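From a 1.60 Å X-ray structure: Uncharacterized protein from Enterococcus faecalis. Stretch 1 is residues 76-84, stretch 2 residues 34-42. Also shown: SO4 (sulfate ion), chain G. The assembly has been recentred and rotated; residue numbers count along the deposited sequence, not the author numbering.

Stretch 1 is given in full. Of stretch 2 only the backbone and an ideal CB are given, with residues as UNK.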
# COMPACT_ATOMS: atom_id res chain seq x y z
N ILE A 76 5.35 6.52 19.42
CA ILE A 76 6.10 6.63 18.18
C ILE A 76 6.74 5.28 17.95
O ILE A 76 7.52 4.81 18.76
CB ILE A 76 7.18 7.73 18.24
CG1 ILE A 76 6.54 9.09 18.50
CG2 ILE A 76 7.96 7.76 16.91
CD1 ILE A 76 7.54 10.21 18.74
N LEU A 77 6.33 4.63 16.86
CA LEU A 77 6.91 3.35 16.49
C LEU A 77 8.05 3.65 15.53
O LEU A 77 7.91 4.50 14.65
CB LEU A 77 5.87 2.48 15.78
CG LEU A 77 4.57 2.19 16.54
CD1 LEU A 77 3.64 1.31 15.71
CD2 LEU A 77 4.89 1.54 17.88
N TYR A 78 9.16 2.96 15.69
CA TYR A 78 10.27 3.15 14.75
C TYR A 78 11.08 1.88 14.57
O TYR A 78 11.11 1.00 15.43
CB TYR A 78 11.16 4.33 15.18
CG TYR A 78 11.85 4.17 16.51
CD1 TYR A 78 13.18 3.79 16.59
CD2 TYR A 78 11.16 4.40 17.69
CE1 TYR A 78 13.82 3.65 17.82
CE2 TYR A 78 11.79 4.26 18.93
CZ TYR A 78 13.11 3.88 18.97
OH TYR A 78 13.73 3.74 20.20
N ASN A 79 11.73 1.80 13.41
CA ASN A 79 12.58 0.65 13.08
C ASN A 79 14.03 1.05 13.32
O ASN A 79 14.55 1.92 12.62
CB ASN A 79 12.37 0.29 11.61
CG ASN A 79 13.24 -0.86 11.14
OD1 ASN A 79 14.24 -1.19 11.77
ND2 ASN A 79 12.86 -1.47 10.03
N GLU A 80 14.67 0.42 14.30
CA GLU A 80 16.03 0.80 14.68
C GLU A 80 17.09 0.56 13.60
O GLU A 80 18.18 1.15 13.66
CB GLU A 80 16.42 0.12 15.99
CG GLU A 80 15.72 0.73 17.20
CD GLU A 80 16.07 0.03 18.50
OE1 GLU A 80 17.26 -0.24 18.73
OE2 GLU A 80 15.15 -0.24 19.29
N GLN A 81 16.78 -0.27 12.62
CA GLN A 81 17.70 -0.46 11.50
C GLN A 81 17.64 0.72 10.54
O GLN A 81 18.51 0.87 9.68
CB GLN A 81 17.36 -1.73 10.73
CG GLN A 81 17.63 -3.02 11.47
CD GLN A 81 17.59 -4.22 10.53
OE1 GLN A 81 16.54 -4.84 10.33
NE2 GLN A 81 18.73 -4.54 9.93
N LYS A 82 16.60 1.54 10.66
CA LYS A 82 16.39 2.67 9.76
C LYS A 82 16.62 4.02 10.45
O LYS A 82 17.19 4.94 9.86
CB LYS A 82 14.97 2.63 9.18
CG LYS A 82 14.71 1.39 8.31
CD LYS A 82 13.31 1.40 7.74
CE LYS A 82 13.08 0.20 6.81
NZ LYS A 82 11.64 0.11 6.38
N VAL A 83 16.15 4.14 11.69
CA VAL A 83 16.38 5.36 12.47
C VAL A 83 16.68 5.00 13.91
O VAL A 83 16.15 4.03 14.43
CB VAL A 83 15.17 6.31 12.45
CG1 VAL A 83 14.89 6.81 11.03
CG2 VAL A 83 13.94 5.64 13.04
N GLN A 84 17.52 5.80 14.55
CA GLN A 84 17.82 5.57 15.95
C GLN A 84 17.32 6.74 16.78
O GLN A 84 17.45 7.90 16.37
CB GLN A 84 19.32 5.37 16.16
CG GLN A 84 19.87 4.12 15.47
CD GLN A 84 20.09 4.32 13.97
OE1 GLN A 84 20.70 5.30 13.55
NE2 GLN A 84 19.60 3.38 13.17
N UNK A 34 3.05 -1.92 5.71
CA UNK A 34 3.57 -0.67 5.17
C UNK A 34 5.01 -0.37 5.59
O UNK A 34 5.77 0.23 4.81
CB UNK A 34 2.67 0.49 5.60
N UNK A 35 5.37 -0.81 6.80
CA UNK A 35 6.78 -0.97 7.17
C UNK A 35 7.58 0.32 7.03
O UNK A 35 8.71 0.32 6.52
CB UNK A 35 7.42 -2.06 6.31
N UNK A 36 7.01 1.43 7.49
CA UNK A 36 7.68 2.73 7.43
C UNK A 36 8.92 2.76 8.32
O UNK A 36 9.11 1.87 9.15
CB UNK A 36 6.71 3.84 7.84
N UNK A 37 9.76 3.79 8.15
CA UNK A 37 10.84 4.03 9.12
C UNK A 37 10.28 4.32 10.49
O UNK A 37 10.83 3.87 11.51
CB UNK A 37 11.73 5.19 8.67
N UNK A 38 9.20 5.10 10.54
CA UNK A 38 8.59 5.46 11.81
C UNK A 38 7.14 5.84 11.61
O UNK A 38 6.75 6.25 10.51
CB UNK A 38 9.35 6.61 12.47
N UNK A 39 6.35 5.70 12.67
CA UNK A 39 4.92 6.02 12.62
C UNK A 39 4.51 6.64 13.93
O UNK A 39 4.73 6.06 15.00
CB UNK A 39 4.08 4.78 12.33
N UNK A 40 3.91 7.83 13.87
CA UNK A 40 3.28 8.40 15.06
C UNK A 40 1.90 7.77 15.23
O UNK A 40 1.15 7.64 14.26
CB UNK A 40 3.18 9.92 14.96
N UNK A 41 1.58 7.37 16.45
CA UNK A 41 0.33 6.71 16.76
C UNK A 41 -0.43 7.54 17.77
O UNK A 41 0.16 8.00 18.76
CB UNK A 41 0.57 5.29 17.29
N UNK A 42 -1.73 7.75 17.55
CA UNK A 42 -2.58 8.38 18.55
C UNK A 42 -3.65 7.41 19.07
O UNK A 42 -4.03 6.47 18.38
CB UNK A 42 -3.24 9.63 17.96
S SO4 G . 11.73 3.44 4.45
O1 SO4 G . 10.65 2.56 4.89
O2 SO4 G . 12.98 2.71 4.55
O3 SO4 G . 11.50 3.82 3.06
O4 SO4 G . 11.79 4.63 5.30

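Position 34 has no atom of stretch 1 within 5.5 Å of its ideal CB, so this contact leaves the choice open; the deposited residue is His-34.

Position 35 has positive phi (57°) just after a helix, a setting that suits glycine, asparagine or aspartate. Its CA-to-CB bond points sideways, yet the ideal CB lies 4.7 Å from Lys-82 NZ, so a short acid would be favoured on charge as well. The residue is Asp-35. Its OD2 forms a long salt bridge with Lys-82 NZ at 3.7 Å, and water 2, to one side, bridges them, donating to Asp-35 OD2 (2.9 Å) and accepting from Lys-82 NZ (2.6 Å). Water 1 lies 2.7 Å from Asp-35 OD1 and accepts from Asn-79 ND2 and Lys-82 NZ, tying the turn to the loop of stretch 1.

Position 36 points away, and stretch 1 sets no limit on size. The residue is Trp-36, whose side chain comes no nearer than 6.4 Å to stretch 1, while water 1 lies 2.7 Å from Trp-36 O.

Position 37 points sideways, its ideal CB 4.2 Å from Lys-82 CB and 4.3 Å from Val-83 CG1. A small residue such as alanine, serine or threonine would suit; a hydroxyl could reach the sulfate, an ion probably from the crystallisation liquor and so weak evidence for the choice. Ser-37 donates from OG to sulfate O4 at 2.5 Å; Lys-82 NZ donates to O1 of the same ion, so the anion spans both stretches. The backbone also pairs: Asn-79 N donates to Ser-37 O at 3.0 Å.

Position 38 has extended strand angles, and its ideal CB sits 4.0 Å from Tyr-78 CB and 4.7 Å from Val-83 CG2. That apolar setting would take valine, isoleucine or leucine. Leu-38 packs its CB 4.0 Å from Tyr-78 CB in a non-hydrogen-bonded antiparallel pair.

Position 39 faces the other side of the sheet, its backbone N and O pairing with Leu-77 O and N. Alanine, cysteine or valine would suit beside leucine; the residue is Cys-39, whose CB lies 4.4 Å from Leu-77 CB. Cys-39 N donates to Leu-77 O and Leu-77 N to Cys-39 O, both at 2.8 Å.

Position 40 returns to the face of Ile-76 and Tyr-78, its ideal CB 5.0 Å from Ile-76 CG1. Several apolar residues could span that distance. Cys-40 does so with its sulfur, SG lying 4.2 Å from Ile-76 CG1.

Position 41 points toward stretch 1, with Leu-77 CG 5.1 Å from the ideal CB, which invites a branched aliphatic chain. Ile-41 answers, its CG1 3.9 Å from Leu-77 CD1.

Position 42 is out of reach, and stretch 1 cannot specify it; the residue is Gln-42.

Stretch 2 34-42: HDWSLCCIQ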
# COMPACT_ATOMS: atom_id res chain seq x y z
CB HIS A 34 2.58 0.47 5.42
CG HIS A 34 1.31 0.29 4.65
ND1 HIS A 34 1.18 0.65 3.33
CD2 HIS A 34 0.13 -0.28 5.00
CE1 HIS A 34 -0.03 0.34 2.90
NE2 HIS A 34 -0.68 -0.24 3.89
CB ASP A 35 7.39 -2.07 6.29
CG ASP A 35 8.72 -2.56 6.79
OD1 ASP A 35 8.94 -2.60 8.02
OD2 ASP A 35 9.55 -2.95 5.94
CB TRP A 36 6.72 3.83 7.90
CG TRP A 36 5.33 3.77 7.31
CD1 TRP A 36 4.95 4.18 6.06
CD2 TRP A 36 4.14 3.33 7.97
NE1 TRP A 36 3.58 4.00 5.90
CE2 TRP A 36 3.07 3.48 7.05
CE3 TRP A 36 3.87 2.80 9.23
CZ2 TRP A 36 1.76 3.13 7.37
CZ3 TRP A 36 2.57 2.46 9.55
CH2 TRP A 36 1.53 2.63 8.63
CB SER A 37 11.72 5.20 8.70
OG SER A 37 12.63 4.85 7.67
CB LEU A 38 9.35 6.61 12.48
CG LEU A 38 9.36 7.93 11.72
CD1 LEU A 38 8.20 8.80 12.19
CD2 LEU A 38 10.68 8.66 11.94
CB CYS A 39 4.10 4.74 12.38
SG CYS A 39 2.32 5.05 12.05
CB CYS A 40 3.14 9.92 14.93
SG CYS A 40 4.72 10.79 15.12
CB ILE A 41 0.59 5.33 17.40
CG1 ILE A 41 1.27 4.38 16.41
CG2 ILE A 41 -0.72 4.69 17.90
CD1 ILE A 41 0.38 4.01 15.22
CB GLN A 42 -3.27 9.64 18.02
CG GLN A 42 -2.33 10.70 17.47
CD GLN A 42 -1.87 10.34 16.06
OE1 GLN A 42 -2.66 9.86 15.25
NE2 GLN A 42 -0.59 10.58 15.77
O HOH W 1 10.26 -0.53 9.06
O HOH W 2 11.65 -1.70 4.46
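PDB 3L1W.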